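PDB 4RKS: putative uncharacterized protein Ta1305 from Thermoplasma acidophilum, which catalyses the ATP-dependent phosphorylation of (R)-mevalonate to mevalonate 3-phosphate in an alternative mevalonate pathway to isoprenoids found only in extreme acidophiles of the Thermoplasmatales. Local coordinates for residues 58-62 against 63-67; 78-82 against 83-87; 98-101 against 102-105; 235-239 against 240-244; 260-264 against 265-269. One frame throughout, in Å; residues are numbered along the deposited sequence. Where two conformers were deposited one is given.

All five contacts are local and follow one another along the chain. Interactions 1, 2 and 3 lie within the Diphosphomevalonate decarboxylase-like N-terminal domain: the turn between strands 53-59 and 66-73, the hairpin 79-81/84-86 that comes next, and the junction of helices 92-99 and 101-108. Centres of interactions 2 and 3 are about 20 Å apart. Interactions 4 and 5 belong to the C-terminal domain, about 30 Å apart between centres; each is a Schellman motif, closing helix 220-238 in one case and helix 243-262 in the other. Interaction 2 thus lies at the nucleotide site, whereas interactions 4 and 5 define the two ends of one C-terminal-domain helix, 243-262.

Interaction 1. Residues 58-62 against 63-67; sequences YSDSC and GSIRS
Asp-60 holds its CG between the backbone N and the carbonyl carbon (chi1 56°), a torsion that folds the carboxylate back over the turn toward Gly-63 and Ser-64, while Ser-59 OG, trans to its own N, reaches across to Ile-65. Asp-60 OD1 accepts Ser-64 N at 2.8 Å, and Asp-60 OD2 takes the hydroxyl of Ser-64 OG at 2.7 Å. Ser-64 approaches both oxygens on their syn sides, somewhat out of the carboxylate plane. Gly-63 N bonds to Asp-60 O at 3.1 Å and closes a type I turn; Gly-63 has a positive phi of 80°, where a CB would be jammed against the preceding carbonyl. The turn links strands 53-59 and 66-73, both of which pair with strand 24-34. Ser-59 OG donates to Ile-65 O at 2.6 Å, in the carbonyl plane and on a lone pair. Ile-65 turns toward the preceding segment, its CG1 lying 3.8 Å from Asp-60 OD2 and its CG2 4.2 Å from Tyr-58 CE2. Tyr-58 and Ile-65 also pack on Pro-31 and Leu-325. With two good bonds from Ser-64 and weak ones from Gly-63 N and Cys-62 N, the Asp-60 carboxylate is probably stabilised as the anion, and bonds to both oxygens hold it against rotation.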
loop_
_atom_site.group_PDB
_atom_site.type_symbol
_atom_site.label_atom_id
_atom_site.label_comp_id
_atom_site.label_asym_id
_atom_site.label_seq_id
_atom_site.Cartn_x
_atom_site.Cartn_y
_atom_site.Cartn_z
ATOM N N TYR A 58 1.798 -2.324 6.719
ATOM C CA TYR A 58 1.283 -3.002 7.912
ATOM C C TYR A 58 1.404 -4.519 7.792
ATOM O O TYR A 58 1.604 -5.052 6.694
ATOM C CB TYR A 58 -0.180 -2.626 8.155
ATOM C CG TYR A 58 -1.163 -3.273 7.176
ATOM C CD1 TYR A 58 -1.472 -2.662 5.965
ATOM C CD2 TYR A 58 -1.785 -4.487 7.474
ATOM C CE1 TYR A 58 -2.369 -3.229 5.080
ATOM C CE2 TYR A 58 -2.678 -5.078 6.584
ATOM C CZ TYR A 58 -2.965 -4.439 5.388
ATOM O OH TYR A 58 -3.846 -4.997 4.488
ATOM N N SER A 59 1.283 -5.207 8.927
ATOM C CA SER A 59 1.032 -6.646 8.930
ATOM C C SER A 59 0.232 -6.917 10.197
ATOM O O SER A 59 -0.336 -5.984 10.754
ATOM C CB SER A 59 2.328 -7.457 8.900
ATOM O OG SER A 59 2.086 -8.814 8.554
ATOM N N ASP A 60 0.190 -8.168 10.658
ATOM C CA ASP A 60 -0.270 -8.433 12.028
ATOM C C ASP A 60 0.966 -8.543 12.923
ATOM O O ASP A 60 2.078 -8.322 12.450
ATOM C CB ASP A 60 -1.149 -9.680 12.096
ATOM C CG ASP A 60 -0.462 -10.921 11.543
ATOM O OD1 ASP A 60 0.790 -10.939 11.431
ATOM O OD2 ASP A 60 -1.183 -11.888 11.230
ATOM N N SER A 61 0.790 -8.888 14.196
ATOM C CA SER A 61 1.902 -8.880 15.154
ATOM C C SER A 61 2.935 -9.957 14.849
ATOM O O SER A 61 4.121 -9.813 15.198
ATOM C CB SER A 61 1.387 -9.047 16.598
ATOM O OG SER A 61 0.354 -10.021 16.669
ATOM N N CYS A 62 2.498 -11.012 14.166
ATOM C CA CYS A 62 3.363 -12.139 13.825
ATOM C C CYS A 62 4.074 -11.937 12.485
ATOM O O CYS A 62 4.994 -12.679 12.146
ATOM C CB CYS A 62 2.552 -13.439 13.788
ATOM S SG CYS A 62 1.685 -13.809 15.317
ATOM N N GLY A 63 3.634 -10.944 11.720
ATOM C CA GLY A 63 4.208 -10.705 10.404
ATOM C C GLY A 63 3.656 -11.648 9.343
ATOM O O GLY A 63 4.233 -11.781 8.262
ATOM N N SER A 64 2.528 -12.292 9.646
ATOM C CA SER A 64 1.956 -13.294 8.764
ATOM C C SER A 64 1.165 -12.730 7.577
ATOM O O SER A 64 0.965 -13.437 6.590
ATOM C CB SER A 64 1.051 -14.247 9.560
ATOM O OG SER A 64 -0.310 -13.823 9.560
ATOM N N ILE A 65 0.681 -11.493 7.682
ATOM C CA ILE A 65 0.048 -10.835 6.536
ATOM C C ILE A 65 1.154 -10.297 5.625
ATOM O O ILE A 65 1.915 -9.394 6.006
ATOM C CB ILE A 65 -0.903 -9.696 6.962
ATOM C CG1 ILE A 65 -1.978 -10.222 7.933
ATOM C CG2 ILE A 65 -1.588 -9.087 5.747
ATOM C CD1 ILE A 65 -3.014 -9.185 8.258
ATOM N N ARG A 66 1.252 -10.861 4.425
ATOM C CA ARG A 66 2.429 -10.635 3.590
ATOM C C ARG A 66 2.248 -11.162 2.172
ATOM O O ARG A 66 1.333 -11.956 1.912
ATOM C CB ARG A 66 3.638 -11.317 4.199
ATOM C CG ARG A 66 3.561 -12.837 4.085
ATOM C CD ARG A 66 4.425 -13.486 5.145
ATOM N NE ARG A 66 4.631 -14.910 4.922
ATOM C CZ ARG A 66 3.785 -15.867 5.297
ATOM N NH1 ARG A 66 2.645 -15.562 5.905
ATOM N NH2 ARG A 66 4.085 -17.140 5.061
ATOM N N SER A 67 3.138 -10.727 1.270
ATOM C CA SER A 67 3.269 -11.331 -0.052
ATOM C C SER A 67 4.660 -11.961 -0.238
ATOM O O SER A 67 5.680 -11.300 -0.030
ATOM C CB SER A 67 3.006 -10.292 -1.137
ATOM O OG SER A 67 2.951 -10.910 -2.412
#

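Interaction 2. Residues 78-82 against 83-87; sequences HIYFN and GTEST
A beta hairpin with a two-residue loop pairs strands 79-81 and 84-86 through a type I' turn, Phe-81 to Thr-84, with Asn-82 and Gly-83 at its corners, both at positive phi. Phe-81 N donates to Thr-84 O at 2.9 Å and Thr-84 N returns a bond to Phe-81 O, making the hydrogen-bonded pair beside the turn. On the face of Tyr-80 and Glu-85, a non-hydrogen-bonded pair, Tyr-80 CE1 lies 3.6 Å from Glu-85 CB, and the ring and carboxylate planes are 26° apart. On the other face, Ser-86 CB meets the edge of the Phe-81 ring, 3.8 Å from CD2. Asn-82 OD1 accepts Asn-119 N, and Asn-82 and Phe-81 touch Ser-124, which places the turn beside the ATP site. Extended from CB, with CG opposite its N (chi1 -173°), Glu-85 reaches across to the partner strand and His-78. There His-78 ND1 donates to Glu-85 OE2 at 2.7 Å, nearly in the imidazole plane, and water 1 donates to the same OE2 at 2.7 Å.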
loop_
_atom_site.group_PDB
_atom_site.type_symbol
_atom_site.label_atom_id
_atom_site.label_comp_id
_atom_site.label_asym_id
_atom_site.label_seq_id
_atom_site.Cartn_x
_atom_site.Cartn_y
_atom_site.Cartn_z
ATOM N N HIS A 78 6.634 -17.496 -17.228
ATOM C CA HIS A 78 5.350 -17.760 -16.574
ATOM C C HIS A 78 5.122 -16.803 -15.408
ATOM O O HIS A 78 6.051 -16.465 -14.668
ATOM C CB HIS A 78 5.263 -19.190 -16.043
ATOM C CG HIS A 78 5.451 -20.249 -17.086
ATOM N ND1 HIS A 78 4.395 -20.852 -17.737
ATOM C CD2 HIS A 78 6.574 -20.834 -17.567
ATOM C CE1 HIS A 78 4.859 -21.749 -18.590
ATOM N NE2 HIS A 78 6.180 -21.756 -18.508
ATOM N N ILE A 79 3.876 -16.370 -15.253
ATOM C CA ILE A 79 3.456 -15.552 -14.120
ATOM C C ILE A 79 2.381 -16.320 -13.376
ATOM O O ILE A 79 1.391 -16.724 -13.981
ATOM C CB ILE A 79 2.879 -14.194 -14.560
ATOM C CG1 ILE A 79 3.839 -13.474 -15.511
ATOM C CG2 ILE A 79 2.506 -13.356 -13.345
ATOM C CD1 ILE A 79 5.186 -13.258 -14.936
ATOM N N TYR A 80 2.570 -16.524 -12.080
ATOM C CA TYR A 80 1.593 -17.242 -11.259
ATOM C C TYR A 80 1.162 -16.413 -10.051
ATOM O O TYR A 80 2.007 -15.873 -9.340
ATOM C CB TYR A 80 2.157 -18.581 -10.751
ATOM C CG TYR A 80 2.475 -19.598 -11.822
ATOM C CD1 TYR A 80 1.469 -20.358 -12.405
ATOM C CD2 TYR A 80 3.786 -19.819 -12.231
ATOM C CE1 TYR A 80 1.759 -21.297 -13.398
ATOM C CE2 TYR A 80 4.086 -20.746 -13.219
ATOM C CZ TYR A 80 3.070 -21.478 -13.803
ATOM O OH TYR A 80 3.361 -22.420 -14.761
ATOM N N PHE A 81 -0.150 -16.361 -9.811
ATOM C CA PHE A 81 -0.719 -15.722 -8.626
ATOM C C PHE A 81 -1.457 -16.749 -7.779
ATOM O O PHE A 81 -2.502 -17.255 -8.182
ATOM C CB PHE A 81 -1.655 -14.576 -9.041
ATOM C CG PHE A 81 -0.932 -13.409 -9.671
ATOM C CD1 PHE A 81 -0.080 -12.614 -8.911
ATOM C CD2 PHE A 81 -1.094 -13.113 -11.011
ATOM C CE1 PHE A 81 0.600 -11.532 -9.488
ATOM C CE2 PHE A 81 -0.417 -12.039 -11.594
ATOM C CZ PHE A 81 0.427 -11.249 -10.827
ATOM N N ASN A 82 -0.892 -17.057 -6.614
ATOM C CA ASN A 82 -1.352 -18.150 -5.758
ATOM C C ASN A 82 -1.606 -19.450 -6.518
ATOM O O ASN A 82 -2.587 -20.144 -6.273
ATOM C CB ASN A 82 -2.613 -17.742 -5.003
ATOM C CG ASN A 82 -2.312 -16.869 -3.798
ATOM O OD1 ASN A 82 -1.309 -16.148 -3.768
ATOM N ND2 ASN A 82 -3.179 -16.935 -2.792
ATOM N N GLY A 83 -0.713 -19.779 -7.441
ATOM C CA GLY A 83 -0.810 -21.029 -8.165
ATOM C C GLY A 83 -1.640 -20.933 -9.436
ATOM O O GLY A 83 -1.720 -21.897 -10.192
ATOM N N THR A 84 -2.261 -19.782 -9.679
ATOM C CA THR A 84 -3.068 -19.611 -10.890
ATOM C C THR A 84 -2.289 -18.831 -11.941
ATOM O O THR A 84 -1.870 -17.697 -11.699
ATOM C CB THR A 84 -4.418 -18.892 -10.598
ATOM O OG1 THR A 84 -5.165 -19.669 -9.658
ATOM C CG2 THR A 84 -5.251 -18.768 -11.874
ATOM N N GLU A 85 -2.099 -19.432 -13.111
ATOM C CA GLU A 85 -1.295 -18.775 -14.129
ATOM C C GLU A 85 -2.021 -17.550 -14.676
ATOM O O GLU A 85 -3.240 -17.517 -14.776
ATOM C CB GLU A 85 -0.929 -19.740 -15.265
ATOM C CG GLU A 85 0.060 -19.102 -16.247
ATOM C CD GLU A 85 0.813 -20.106 -17.109
ATOM O OE1 GLU A 85 0.273 -21.198 -17.357
ATOM O OE2 GLU A 85 1.946 -19.780 -17.545
ATOM N N SER A 86 -1.254 -16.524 -14.997
ATOM C CA SER A 86 -1.796 -15.295 -15.536
ATOM C C SER A 86 -1.225 -15.110 -16.918
ATOM O O SER A 86 -0.027 -15.307 -17.109
ATOM C CB SER A 86 -1.439 -14.104 -14.635
ATOM O OG SER A 86 -1.583 -12.878 -15.325
ATOM N N THR A 87 -2.054 -14.742 -17.889
ATOM C CA THR A 87 -1.530 -14.486 -19.225
ATOM C C THR A 87 -0.780 -13.161 -19.283
ATOM O O THR A 87 -0.216 -12.839 -20.332
ATOM C CB THR A 87 -2.625 -14.468 -20.290
ATOM O OG1 THR A 87 -3.607 -13.490 -19.933
ATOM C CG2 THR A 87 -3.281 -15.850 -20.415
HETATM O O HOH W 1 2.206 -17.061 -17.727
HETATM O O HOH W 2 2.046 -18.625 -7.290
#

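Interaction 3. Residues 98-101 against 102-105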
loop_
_atom_site.group_PDB
_atom_site.type_symbol
_atom_site.label_atom_id
_atom_site.label_comp_id
_atom_site.label_asym_id
_atom_site.label_seq_id
_atom_site.Cartn_x
_atom_site.Cartn_y
_atom_site.Cartn_z
ATOM N N ASP A 98 11.704 -7.722 -18.045
ATOM C CA ASP A 98 12.520 -7.445 -19.235
ATOM C C ASP A 98 13.512 -6.308 -19.001
ATOM O O ASP A 98 14.665 -6.386 -19.446
ATOM C CB ASP A 98 11.645 -7.104 -20.451
ATOM C CG ASP A 98 10.848 -8.294 -20.955
ATOM O OD1 ASP A 98 11.269 -9.446 -20.712
ATOM O OD2 ASP A 98 9.799 -8.073 -21.602
ATOM N N ARG A 99 13.064 -5.258 -18.314
ATOM C CA ARG A 99 13.922 -4.102 -18.021
ATOM C C ARG A 99 15.197 -4.481 -17.255
ATOM O O ARG A 99 16.250 -3.874 -17.457
ATOM C CB ARG A 99 13.128 -3.045 -17.247
ATOM C CG ARG A 99 13.955 -1.941 -16.587
ATOM C CD ARG A 99 14.712 -1.068 -17.591
ATOM N NE ARG A 99 15.335 0.091 -16.945
ATOM C CZ ARG A 99 16.575 0.115 -16.451
ATOM N NH1 ARG A 99 17.038 1.222 -15.885
ATOM N NH2 ARG A 99 17.355 -0.956 -16.520
ATOM N N TYR A 100 15.115 -5.493 -16.394
ATOM C CA TYR A 100 16.273 -5.900 -15.598
ATOM C C TYR A 100 16.853 -7.227 -16.081
ATOM O O TYR A 100 17.377 -8.018 -15.291
ATOM C CB TYR A 100 15.889 -5.966 -14.103
ATOM C CG TYR A 100 15.617 -4.567 -13.583
ATOM C CD1 TYR A 100 16.658 -3.772 -13.117
ATOM C CD2 TYR A 100 14.336 -4.013 -13.641
ATOM C CE1 TYR A 100 16.433 -2.489 -12.676
ATOM C CE2 TYR A 100 14.099 -2.725 -13.201
ATOM C CZ TYR A 100 15.156 -1.968 -12.717
ATOM O OH TYR A 100 14.947 -0.685 -12.272
ATOM N N SER A 101 16.769 -7.456 -17.389
ATOM C CA SER A 101 17.260 -8.698 -17.971
ATOM C C SER A 101 18.752 -8.914 -17.716
ATOM O O SER A 101 19.192 -10.049 -17.525
ATOM C CB SER A 101 16.970 -8.729 -19.477
ATOM O OG SER A 101 17.612 -7.657 -20.132
ATOM N N SER A 102 19.532 -7.832 -17.692
ATOM C CA SER A 102 20.965 -7.960 -17.445
ATOM C C SER A 102 21.235 -8.478 -16.035
ATOM O O SER A 102 22.171 -9.256 -15.815
ATOM C CB SER A 102 21.683 -6.622 -17.669
ATOM O OG SER A 102 21.185 -5.624 -16.797
ATOM N N VAL A 103 20.398 -8.065 -15.082
ATOM C CA VAL A 103 20.533 -8.548 -13.712
ATOM C C VAL A 103 20.330 -10.056 -13.660
ATOM O O VAL A 103 21.102 -10.776 -13.016
ATOM C CB VAL A 103 19.536 -7.862 -12.748
ATOM C CG1 VAL A 103 19.588 -8.529 -11.364
ATOM C CG2 VAL A 103 19.855 -6.384 -12.619
ATOM N N PHE A 104 19.298 -10.541 -14.347
ATOM C CA PHE A 104 18.992 -11.965 -14.316
ATOM C C PHE A 104 20.007 -12.795 -15.099
ATOM O O PHE A 104 20.316 -13.925 -14.723
ATOM C CB PHE A 104 17.586 -12.220 -14.857
ATOM C CG PHE A 104 16.517 -11.528 -14.088
ATOM C CD1 PHE A 104 16.325 -11.804 -12.732
ATOM C CD2 PHE A 104 15.695 -10.606 -14.709
ATOM C CE1 PHE A 104 15.331 -11.158 -12.018
ATOM C CE2 PHE A 104 14.700 -9.956 -13.997
ATOM C CZ PHE A 104 14.521 -10.231 -12.656
ATOM N N GLU A 105 20.520 -12.237 -16.190
ATOM C CA GLU A 105 21.506 -12.951 -17.002
ATOM C C GLU A 105 22.786 -13.185 -16.201
ATOM O O GLU A 105 23.384 -14.269 -16.236
ATOM C CB GLU A 105 21.815 -12.170 -18.285
ATOM C CG GLU A 105 23.117 -12.585 -18.963
ATOM C CD GLU A 105 22.925 -13.683 -19.995
ATOM O OE1 GLU A 105 21.943 -13.610 -20.768
ATOM O OE2 GLU A 105 23.761 -14.611 -20.041
#
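The chain leaves helical geometry at Tyr-100 (phi -108°, psi 33°) and resumes it at once, and Tyr-100 O receives weak bonds from Val-103 N at 3.0 Å and Phe-104 N at 3.3 Å. A regular i to i+4 bond follows, Glu-105 N to Ser-101 O, at 2.9 Å. Phe-104 lies alongside this start: its CD2 is 3.1 Å from Tyr-100 O, which approaches the ring obliquely, and its CE2 is 4.2 Å from Tyr-100 CB. Val-103 and Tyr-100 extend side by side in the same direction, with Val-103 CG2 at the edge of the Tyr-100 ring, 4.2 Å from CD1. Tyr-100 thus stands at the N-cap position of helix 101-108 and is also the first residue past helix 92-99, a one-residue break between two short helices, where the Tyr-100 carbonyl, not its side chain, takes the weak bonds of the new helix. Its ring carries Arg-99 NH2 over one face, 4.2 Å above the plane and displaced toward the rim, while Tyr-100 OH is engaged by Asp-153 OD2 of helix 147-154. Ser-101 is tied back to the first helix: its N bonds to Asp-98 O at 3.1 Å, and its OG, placed between N and the carbonyl carbon (chi1 60°), makes a weak bond to the same oxygen. Tyr-100 and Phe-104 both pack on Ile-138 of helix 128-141, with Val-103 and Phe-104 against Leu-141.

Interaction 4. Residues 235-239 against 240-244; sequences KEYAK and TNDIK
This is a helix-terminating contact at the surface of the C-terminal domain, where helix 220-238 ends and the chain turns into helix 243-262. Tyr-237 O is gripped twice, by Asp-242 N at 3.0 Å in a nearly straight bond (171°) and by Thr-240 N at 3.1 Å, the two donors coming from opposite faces of the carbonyl plane. Asn-241 N bonds to Ala-238 O at 3.1 Å. With Asn-241 at positive phi as the C-prime residue, this bond and that from Asp-242 N to Tyr-237 O form the pair of a Schellman motif; the Thr-240 bond is separate from it. Asp-242 follows as N-cap of the next helix, its OD1 accepting Gly-245 N. Its CG is set opposite the backbone N (chi1 -171°), which lays the carboxylate alongside Tyr-237; OD2 sits 3.4 Å from Tyr-237 CD1, and ring and carboxylate stand almost perpendicular, 82° apart. The Tyr-237 ring also touches Ile-246 and Leu-249 of the following helix. At the helix end Lys-239 NZ reaches back one turn to Glu-236 OE1, at 3.1 Å, in a salt bridge.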
loop_
_atom_site.group_PDB
_atom_site.type_symbol
_atom_site.label_atom_id
_atom_site.label_comp_id
_atom_site.label_asym_id
_atom_site.label_seq_id
_atom_site.Cartn_x
_atom_site.Cartn_y
_atom_site.Cartn_z
ATOM N N LYS A 235 5.307 15.461 7.526
ATOM C CA LYS A 235 6.761 15.527 7.690
ATOM C C LYS A 235 7.130 16.358 8.924
ATOM O O LYS A 235 8.082 16.038 9.630
ATOM C CB LYS A 235 7.440 16.096 6.433
ATOM C CG LYS A 235 8.965 15.838 6.379
ATOM C CD LYS A 235 9.571 16.079 4.982
ATOM C CE LYS A 235 11.096 15.909 5.018
ATOM N NZ LYS A 235 11.711 15.945 3.666
ATOM N N GLU A 236 6.352 17.404 9.190
ATOM C CA GLU A 236 6.528 18.233 10.386
ATOM C C GLU A 236 6.167 17.513 11.686
ATOM O O GLU A 236 6.901 17.585 12.677
ATOM C CB GLU A 236 5.680 19.497 10.268
ATOM C CG GLU A 236 6.090 20.417 9.123
ATOM C CD GLU A 236 7.466 21.030 9.326
ATOM O OE1 GLU A 236 7.773 21.466 10.461
ATOM O OE2 GLU A 236 8.245 21.063 8.349
ATOM N N TYR A 237 5.020 16.843 11.703
ATOM C CA TYR A 237 4.641 16.057 12.876
ATOM C C TYR A 237 5.725 15.034 13.223
ATOM O O TYR A 237 5.963 14.733 14.395
ATOM C CB TYR A 237 3.315 15.332 12.639
ATOM C CG TYR A 237 2.090 16.203 12.730
ATOM C CD1 TYR A 237 1.933 17.114 13.766
ATOM C CD2 TYR A 237 1.070 16.100 11.786
ATOM C CE1 TYR A 237 0.792 17.913 13.855
ATOM C CE2 TYR A 237 -0.073 16.896 11.865
ATOM C CZ TYR A 237 -0.204 17.797 12.902
ATOM O OH TYR A 237 -1.334 18.586 12.983
ATOM N N ALA A 238 6.380 14.508 12.193
ATOM C CA ALA A 238 7.392 13.475 12.385
ATOM C C ALA A 238 8.562 14.000 13.206
ATOM O O ALA A 238 9.170 13.254 13.966
ATOM C CB ALA A 238 7.879 12.932 11.026
ATOM N N LYS A 239 8.863 15.284 13.067
ATOM C CA LYS A 239 9.947 15.907 13.835
ATOM C C LYS A 239 9.829 15.711 15.344
ATOM O O LYS A 239 10.831 15.695 16.048
ATOM C CB LYS A 239 10.020 17.403 13.538
ATOM C CG LYS A 239 10.553 17.731 12.153
ATOM C CD LYS A 239 10.517 19.235 11.938
ATOM C CE LYS A 239 10.927 19.642 10.537
ATOM N NZ LYS A 239 10.874 21.127 10.405
ATOM N N THR A 240 8.611 15.572 15.848
ATOM C CA THR A 240 8.424 15.346 17.281
ATOM C C THR A 240 7.672 14.050 17.582
ATOM O O THR A 240 7.102 13.895 18.664
ATOM C CB THR A 240 7.659 16.512 17.936
ATOM O OG1 THR A 240 6.337 16.577 17.391
ATOM C CG2 THR A 240 8.368 17.842 17.684
ATOM N N ASN A 241 7.668 13.132 16.619
ATOM C CA ASN A 241 6.970 11.855 16.752
ATOM C C ASN A 241 5.516 12.032 17.165
ATOM O O ASN A 241 5.013 11.278 18.000
ATOM C CB ASN A 241 7.690 10.951 17.763
ATOM C CG ASN A 241 9.093 10.581 17.320
ATOM O OD1 ASN A 241 9.295 10.126 16.199
ATOM N ND2 ASN A 241 10.073 10.787 18.200
ATOM N N ASP A 242 4.843 13.026 16.586
ATOM C CA ASP A 242 3.446 13.286 16.924
ATOM C C ASP A 242 2.557 12.319 16.166
ATOM O O ASP A 242 1.933 12.691 15.166
ATOM C CB ASP A 242 3.048 14.733 16.605
ATOM C CG ASP A 242 1.671 15.094 17.154
ATOM O OD1 ASP A 242 0.990 14.196 17.711
ATOM O OD2 ASP A 242 1.268 16.267 17.021
ATOM N N ILE A 243 2.502 11.080 16.643
ATOM C CA ILE A 243 1.777 10.036 15.935
ATOM C C ILE A 243 0.273 10.330 15.907
ATOM O O ILE A 243 -0.376 10.109 14.892
ATOM C CB ILE A 243 2.017 8.657 16.562
ATOM C CG1 ILE A 243 3.519 8.347 16.625
ATOM C CG2 ILE A 243 1.298 7.596 15.756
ATOM C CD1 ILE A 243 4.200 8.333 15.270
ATOM N N LYS A 244 -0.276 10.831 17.016
ATOM C CA LYS A 244 -1.691 11.193 17.036
ATOM C C LYS A 244 -2.031 12.260 15.998
ATOM O O LYS A 244 -3.071 12.188 15.346
ATOM C CB LYS A 244 -2.112 11.658 18.430
ATOM C CG LYS A 244 -2.290 10.511 19.421
ATOM C CD LYS A 244 -2.903 11.019 20.729
ATOM C CE LYS A 244 -3.157 9.892 21.702
ATOM N NZ LYS A 244 -1.885 9.295 22.182
#

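Interaction 5. Residues 260-264 against 265-269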
loop_
_atom_site.group_PDB
_atom_site.type_symbol
_atom_site.label_atom_id
_atom_site.label_comp_id
_atom_site.label_asym_id
_atom_site.label_seq_id
_atom_site.Cartn_x
_atom_site.Cartn_y
_atom_site.Cartn_z
ATOM N N ILE A 260 -15.065 13.923 -2.101
ATOM C CA ILE A 260 -14.828 14.172 -3.526
ATOM C C ILE A 260 -15.306 12.991 -4.386
ATOM O O ILE A 260 -15.992 13.189 -5.383
ATOM C CB ILE A 260 -13.344 14.469 -3.812
ATOM C CG1 ILE A 260 -12.944 15.770 -3.122
ATOM C CG2 ILE A 260 -13.093 14.563 -5.313
ATOM C CD1 ILE A 260 -11.487 16.106 -3.231
ATOM N N LEU A 261 -14.979 11.769 -3.977
ATOM C CA LEU A 261 -15.420 10.580 -4.703
ATOM C C LEU A 261 -16.950 10.467 -4.802
ATOM O O LEU A 261 -17.478 10.184 -5.876
ATOM C CB LEU A 261 -14.839 9.314 -4.060
ATOM C CG LEU A 261 -13.343 9.105 -4.326
ATOM C CD1 LEU A 261 -12.792 7.873 -3.610
ATOM C CD2 LEU A 261 -13.061 9.017 -5.812
ATOM N N ARG A 262 -17.657 10.692 -3.695
ATOM C CA ARG A 262 -19.120 10.595 -3.689
ATOM C C ARG A 262 -19.747 11.539 -4.707
ATOM O O ARG A 262 -20.734 11.195 -5.349
ATOM C CB ARG A 262 -19.688 10.881 -2.288
ATOM C CG ARG A 262 -19.561 9.702 -1.313
ATOM C CD ARG A 262 -20.350 9.936 -0.010
ATOM N NE ARG A 262 -19.941 11.165 0.675
ATOM C CZ ARG A 262 -18.998 11.229 1.612
ATOM N NH1 ARG A 262 -18.349 10.130 1.991
ATOM N NH2 ARG A 262 -18.700 12.395 2.166
ATOM N N GLY A 263 -19.160 12.721 -4.863
ATOM C CA GLY A 263 -19.604 13.670 -5.864
ATOM C C GLY A 263 -19.332 13.249 -7.301
ATOM O O GLY A 263 -19.806 13.896 -8.228
ATOM N N VAL A 264 -18.555 12.184 -7.494
ATOM C CA VAL A 264 -18.354 11.624 -8.833
ATOM C C VAL A 264 -18.955 10.203 -8.901
ATOM O O VAL A 264 -18.680 9.424 -9.814
ATOM C CB VAL A 264 -16.855 11.624 -9.224
ATOM C CG1 VAL A 264 -16.679 11.332 -10.697
ATOM C CG2 VAL A 264 -16.257 12.979 -8.953
ATOM N N GLY A 265 -19.791 9.877 -7.921
ATOM C CA GLY A 265 -20.564 8.648 -7.949
ATOM C C GLY A 265 -19.822 7.411 -7.494
ATOM O O GLY A 265 -20.207 6.294 -7.830
ATOM N N VAL A 266 -18.752 7.609 -6.728
ATOM C CA VAL A 266 -18.014 6.498 -6.134
ATOM C C VAL A 266 -18.195 6.489 -4.613
ATOM O O VAL A 266 -17.604 7.309 -3.911
ATOM C CB VAL A 266 -16.514 6.579 -6.481
ATOM C CG1 VAL A 266 -15.743 5.443 -5.817
ATOM C CG2 VAL A 266 -16.330 6.549 -7.986
ATOM N N ASN A 267 -19.015 5.571 -4.108
ATOM C CA ASN A 267 -19.340 5.556 -2.684
ATOM C C ASN A 267 -18.707 4.390 -1.952
ATOM O O ASN A 267 -19.254 3.282 -1.933
ATOM C CB ASN A 267 -20.855 5.519 -2.471
ATOM C CG ASN A 267 -21.236 5.735 -1.019
ATOM O OD1 ASN A 267 -20.589 6.504 -0.304
ATOM N ND2 ASN A 267 -22.279 5.047 -0.571
ATOM N N VAL A 268 -17.556 4.648 -1.337
ATOM C CA VAL A 268 -16.805 3.616 -0.650
ATOM C C VAL A 268 -17.343 3.359 0.760
ATOM O O VAL A 268 -17.359 2.220 1.216
ATOM C CB VAL A 268 -15.314 3.988 -0.553
ATOM C CG1 VAL A 268 -14.547 2.920 0.209
ATOM C CG2 VAL A 268 -14.726 4.186 -1.938
ATOM N N ILE A 269 -17.769 4.417 1.454
ATOM C CA ILE A 269 -18.239 4.251 2.825
ATOM C C ILE A 269 -19.732 3.940 2.815
ATOM O O ILE A 269 -20.574 4.827 2.654
ATOM C CB ILE A 269 -17.952 5.493 3.690
ATOM C CG1 ILE A 269 -16.456 5.803 3.678
ATOM C CG2 ILE A 269 -18.391 5.252 5.123
ATOM C CD1 ILE A 269 -16.079 7.075 4.413
HETATM O O HOH W 3 -18.214 7.390 0.725
#
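Leu-261 O and Arg-262 O accept the bonds that end helix 243-262: Val-266 N reaches Leu-261 O at 3.0 Å and Gly-265 N reaches Arg-262 O at 3.0 Å. Leu-261 O also takes Val-264 N at 2.8 Å, from the opposite face of its carbonyl plane. The pattern is a Schellman motif with Gly-265 as C-prime at phi 82°. Beyond the turn, water 3 joins three groups, accepting from Arg-262 NH1 at the edge of the guanidinium and from Ile-269 N, and donating to Asn-267 OD1 at 2.7 Å. Asn-267 OD1 lies 3.5 Å from Arg-262 CD; the arginine bends at chi3 (-57°), and its guanidinium meets the water edge-on, its plane 84° from that of the amide. On the buried side, Leu-261 CB packs on Val-266 CB at 4.0 Å, and Leu-261 CD1 more loosely approaches Val-268 CG2. Leu-261 rests on Ile-214 and Val-266 on Asn-213 of helix 207-214, while Ile-269 leads into helix 271-283, touching Gln-274 and Ile-277.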